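PDB 2I6H: hypothetical protein Atu0120 from Agrobacterium tumefaciens, which is of unknown function and belongs to the DUF924 family of bacterial proteins, folding as an all-helical chain that is found here with a second copy of itself. Local coordinates for residues A[59-62]-A[63-66]; A[127-130]-A[131-134]. All coordinates share one frame; numbering follows the deposited sequence.

Contact 1 (A[59-62]-A[63-66])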
# COMPACT_ATOMS: atom_id res chain seq x y z
N ASP A 59 5.44 -16.22 19.78
CA ASP A 59 5.62 -16.36 21.22
C ASP A 59 4.35 -16.01 21.99
O ASP A 59 3.96 -16.74 22.93
CB ASP A 59 6.81 -15.51 21.70
CG ASP A 59 7.08 -15.64 23.20
OD1 ASP A 59 7.06 -16.77 23.74
OD2 ASP A 59 7.35 -14.61 23.85
N ARG A 60 3.69 -14.93 21.62
CA ARG A 60 2.46 -14.47 22.29
C ARG A 60 1.25 -15.40 22.01
O ARG A 60 0.54 -15.80 22.94
CB ARG A 60 2.10 -13.03 21.87
CG ARG A 60 3.07 -11.93 22.39
CD ARG A 60 2.99 -11.63 23.89
NE ARG A 60 1.65 -11.48 24.45
CZ ARG A 60 0.95 -10.35 24.56
NH1 ARG A 60 1.42 -9.18 24.13
NH2 ARG A 60 -0.26 -10.39 25.14
N PHE A 61 1.01 -15.68 20.73
CA PHE A 61 -0.33 -16.09 20.29
C PHE A 61 -0.44 -17.41 19.54
O PHE A 61 -1.50 -17.71 18.98
CB PHE A 61 -1.05 -14.92 19.57
CG PHE A 61 -1.18 -13.69 20.43
CD1 PHE A 61 -1.74 -13.78 21.72
CD2 PHE A 61 -0.73 -12.45 19.96
CE1 PHE A 61 -1.85 -12.64 22.56
CE2 PHE A 61 -0.84 -11.30 20.76
CZ PHE A 61 -1.40 -11.39 22.07
N ARG A 62 0.64 -18.22 19.53
CA ARG A 62 0.52 -19.56 18.93
C ARG A 62 -0.66 -20.33 19.53
O ARG A 62 -1.47 -20.88 18.79
CB ARG A 62 1.81 -20.38 19.04
CG ARG A 62 1.67 -21.78 18.46
CD ARG A 62 1.34 -22.79 19.56
NE ARG A 62 1.19 -24.15 19.01
CZ ARG A 62 0.28 -25.03 19.41
NH1 ARG A 62 0.22 -26.22 18.79
NH2 ARG A 62 -0.56 -24.77 20.42
N ASP A 63 -0.77 -20.37 20.86
CA ASP A 63 -1.86 -21.15 21.49
C ASP A 63 -3.24 -20.63 21.08
O ASP A 63 -4.15 -21.42 20.82
CB ASP A 63 -1.72 -21.17 23.02
CG ASP A 63 -0.60 -22.07 23.48
OD1 ASP A 63 -0.08 -22.88 22.65
OD2 ASP A 63 -0.21 -21.96 24.66
N ALA A 64 -3.36 -19.30 21.04
CA ALA A 64 -4.59 -18.65 20.62
C ALA A 64 -4.96 -19.05 19.19
O ALA A 64 -6.15 -19.33 18.91
CB ALA A 64 -4.48 -17.14 20.76
N HIS A 65 -3.95 -19.10 18.30
CA HIS A 65 -4.21 -19.51 16.91
C HIS A 65 -4.89 -20.87 16.90
O HIS A 65 -5.92 -21.07 16.20
CB HIS A 65 -2.94 -19.61 16.05
CG HIS A 65 -3.23 -20.14 14.68
ND1 HIS A 65 -3.02 -21.46 14.30
CD2 HIS A 65 -3.80 -19.54 13.60
CE1 HIS A 65 -3.39 -21.62 13.04
NE2 HIS A 65 -3.88 -20.47 12.60
N PHE A 66 -4.28 -21.81 17.63
CA PHE A 66 -4.79 -23.17 17.64
C PHE A 66 -6.19 -23.30 18.25
O PHE A 66 -7.03 -24.05 17.73
CB PHE A 66 -3.75 -24.16 18.17
CG PHE A 66 -2.69 -24.47 17.13
CD1 PHE A 66 -2.90 -25.52 16.20
CD2 PHE A 66 -1.55 -23.70 17.04
CE1 PHE A 66 -1.94 -25.80 15.19
CE2 PHE A 66 -0.59 -23.99 16.06
CZ PHE A 66 -0.78 -25.00 15.14
O HOH W 1 -1.89 -17.66 22.98

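Contact 2 (A[127-130]-A[131-134])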
# COMPACT_ATOMS: atom_id res chain seq x y z
N VAL A 127 -14.84 -0.95 13.81
CA VAL A 127 -13.41 -0.69 14.16
C VAL A 127 -12.92 0.54 13.38
O VAL A 127 -13.58 1.00 12.43
CB VAL A 127 -12.53 -1.96 13.88
CG1 VAL A 127 -13.15 -3.20 14.57
CG2 VAL A 127 -12.39 -2.20 12.38
N SER A 128 -11.77 1.08 13.76
CA SER A 128 -11.20 2.23 13.07
C SER A 128 -10.88 1.93 11.61
O SER A 128 -10.67 0.78 11.19
CB SER A 128 -9.95 2.73 13.79
OG SER A 128 -8.97 1.72 13.74
N GLU A 129 -10.81 2.99 10.84
CA GLU A 129 -10.56 2.87 9.42
C GLU A 129 -9.25 2.11 9.13
O GLU A 129 -9.24 1.28 8.24
CB GLU A 129 -10.57 4.26 8.76
CG GLU A 129 -10.64 4.17 7.26
CD GLU A 129 -10.68 5.55 6.58
OE1 GLU A 129 -10.47 6.57 7.28
OE2 GLU A 129 -10.90 5.55 5.35
N ASP A 130 -8.21 2.37 9.93
CA ASP A 130 -6.87 1.75 9.83
C ASP A 130 -6.90 0.23 9.98
O ASP A 130 -6.03 -0.47 9.47
CB ASP A 130 -5.97 2.29 10.96
CG ASP A 130 -5.38 3.66 10.65
OD1 ASP A 130 -5.54 4.12 9.51
OD2 ASP A 130 -4.73 4.26 11.54
N LEU A 131 -7.86 -0.25 10.78
CA LEU A 131 -7.96 -1.70 11.09
C LEU A 131 -8.96 -2.44 10.23
O LEU A 131 -9.01 -3.67 10.22
CB LEU A 131 -8.27 -1.91 12.58
CG LEU A 131 -7.19 -1.45 13.57
CD1 LEU A 131 -7.78 -1.45 14.96
CD2 LEU A 131 -5.90 -2.32 13.49
N ARG A 132 -9.80 -1.69 9.54
CA ARG A 132 -10.89 -2.29 8.74
C ARG A 132 -10.42 -3.33 7.72
O ARG A 132 -11.08 -4.37 7.52
CB ARG A 132 -11.58 -1.11 8.03
CG ARG A 132 -12.93 -1.37 7.55
CD ARG A 132 -13.71 -0.00 7.48
NE ARG A 132 -14.01 0.59 8.79
CZ ARG A 132 -14.29 1.89 8.99
NH1 ARG A 132 -14.28 2.72 7.96
NH2 ARG A 132 -14.59 2.36 10.18
N VAL A 133 -9.29 -3.05 7.06
CA VAL A 133 -8.79 -3.94 6.01
C VAL A 133 -8.58 -5.40 6.49
O VAL A 133 -8.62 -6.33 5.69
CB VAL A 133 -7.51 -3.38 5.34
CG1 VAL A 133 -6.35 -3.43 6.28
CG2 VAL A 133 -7.23 -4.16 3.99
N PHE A 134 -8.30 -5.58 7.79
CA PHE A 134 -8.12 -6.97 8.30
C PHE A 134 -9.35 -7.88 8.21
O PHE A 134 -9.20 -9.13 8.20
CB PHE A 134 -7.42 -6.93 9.67
CG PHE A 134 -6.10 -6.24 9.57
CD1 PHE A 134 -5.05 -6.89 8.93
CD2 PHE A 134 -5.95 -4.89 9.95
CE1 PHE A 134 -3.81 -6.26 8.72
CE2 PHE A 134 -4.69 -4.22 9.74
CZ PHE A 134 -3.63 -4.93 9.12
O HOH W 2 -7.85 -0.56 6.90

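Contact 1 (A[59-62]-A[63-66])
Arg62 grips its neighbour Asp63 and the ring of Phe66 at once, a salt bridge combined with a cation-pi stack on a kinked alpha-helix, the helix 51-69. Arg62 NH2 donates to Asp63 OD1 at 3.0 Å, on the anti side of the carboxylate, and the guanidinium and carboxylate planes stand at 90° to each other. The same guanidinium lies almost flat on Phe66, with centres 3.9 Å apart and planes inclined by 19°. Arg62 CZ comes to 3.3 Å from Phe66 CD2, and Arg62 NH1 sits over the ring nearer its rim. What brings the group there is the side chain's path: CG is anti to the backbone N (chi1 178°), and a bend at chi2 carries the chain over the next turn. Bond and stack together would limit rotation of the guanidinium.

The main chain shows the kink. His65 N to Phe61 O (2.9 Å) and Phe66 N to Arg62 O are regular helical bonds, whereas the amides of Asp63 and Ala64 lack the usual i to i-4 bond. A water molecule bridges part of this break, accepting from Ala64 N at 2.9 Å and donating to Arg60 O.

On the buried side Phe61 and Ala64 turn to helices 29-41 and 80-97, with Phe37 meeting the Phe61 ring edge-to-face and Leu89 touching both residues. Arg60 CB covers one face of the Phe61 ring. Along the helix itself, Phe61 CB packs on Ala64 CB, 4.3 Å apart.

Contact 2 (A[127-130]-A[131-134])
Arg132 reaches back to Val127, where its NH2 donates to the carbonyl oxygen Val127 O at 2.8 Å. The donor lies nearly in line with the C=O bond, although the oxygen is tilted 23° from the guanidinium plane. One face of the guanidinium rests over the backbone of Ser128 and Glu129, with Glu129 CA above its centre. The arginine starts with CG anti to the backbone N (chi1 -160°) and bends at chi3, folding its end over the start of the turn. Its NE is held in turn by Asp124 O, so two backbone carbonyls fix the group.

Beneath it the backbone turns through short-range bonds: Leu131 N to Ser128 O at 3.0 Å, Arg132 N to Glu129 O at 3.3 Å, and weakly Arg132 N to Ser128 O. A water joins Glu129 O to Val133 N, too far apart to bond directly, accepting from Val133 N at 2.9 Å; Phe134 N to Leu131 O adds another i+3 bond.

Further out, Val127 CG2 packs on Leu131 CB at 4.1 Å, and Ser128 OG lies 3.6 Å from Leu131 CD1. Leu131 and Phe134 turn to Leu84 of helix 80-97, while Trp38 and Trp46 meet the Phe134 ring edge-to-face. A bound calcium ion lies about 4 Å from the Glu129 side chain. Bonds mainly from i to i+3, with one weak i+4 bond, mark a single irregular helical turn entered from a loop.

How the contacts relate
The two contacts follow one another along the chain, contact 1 within helix 51-69 and contact 2 around the short helix 129-132. Their centres lie about 22 Å apart and their nearest atoms about 13 Å, so they do not touch. Helices 29-41 and 80-97 connect them indirectly: each contact packs side chains against both. They thus illustrate how an all-helical fold can bring distant local turns onto common supports. All four segments fall within the range of the DUF924 family. One residue of contact 2, Asp130, comes within reach of the second subunit, whereas no other chain of the assembly touches contact 1.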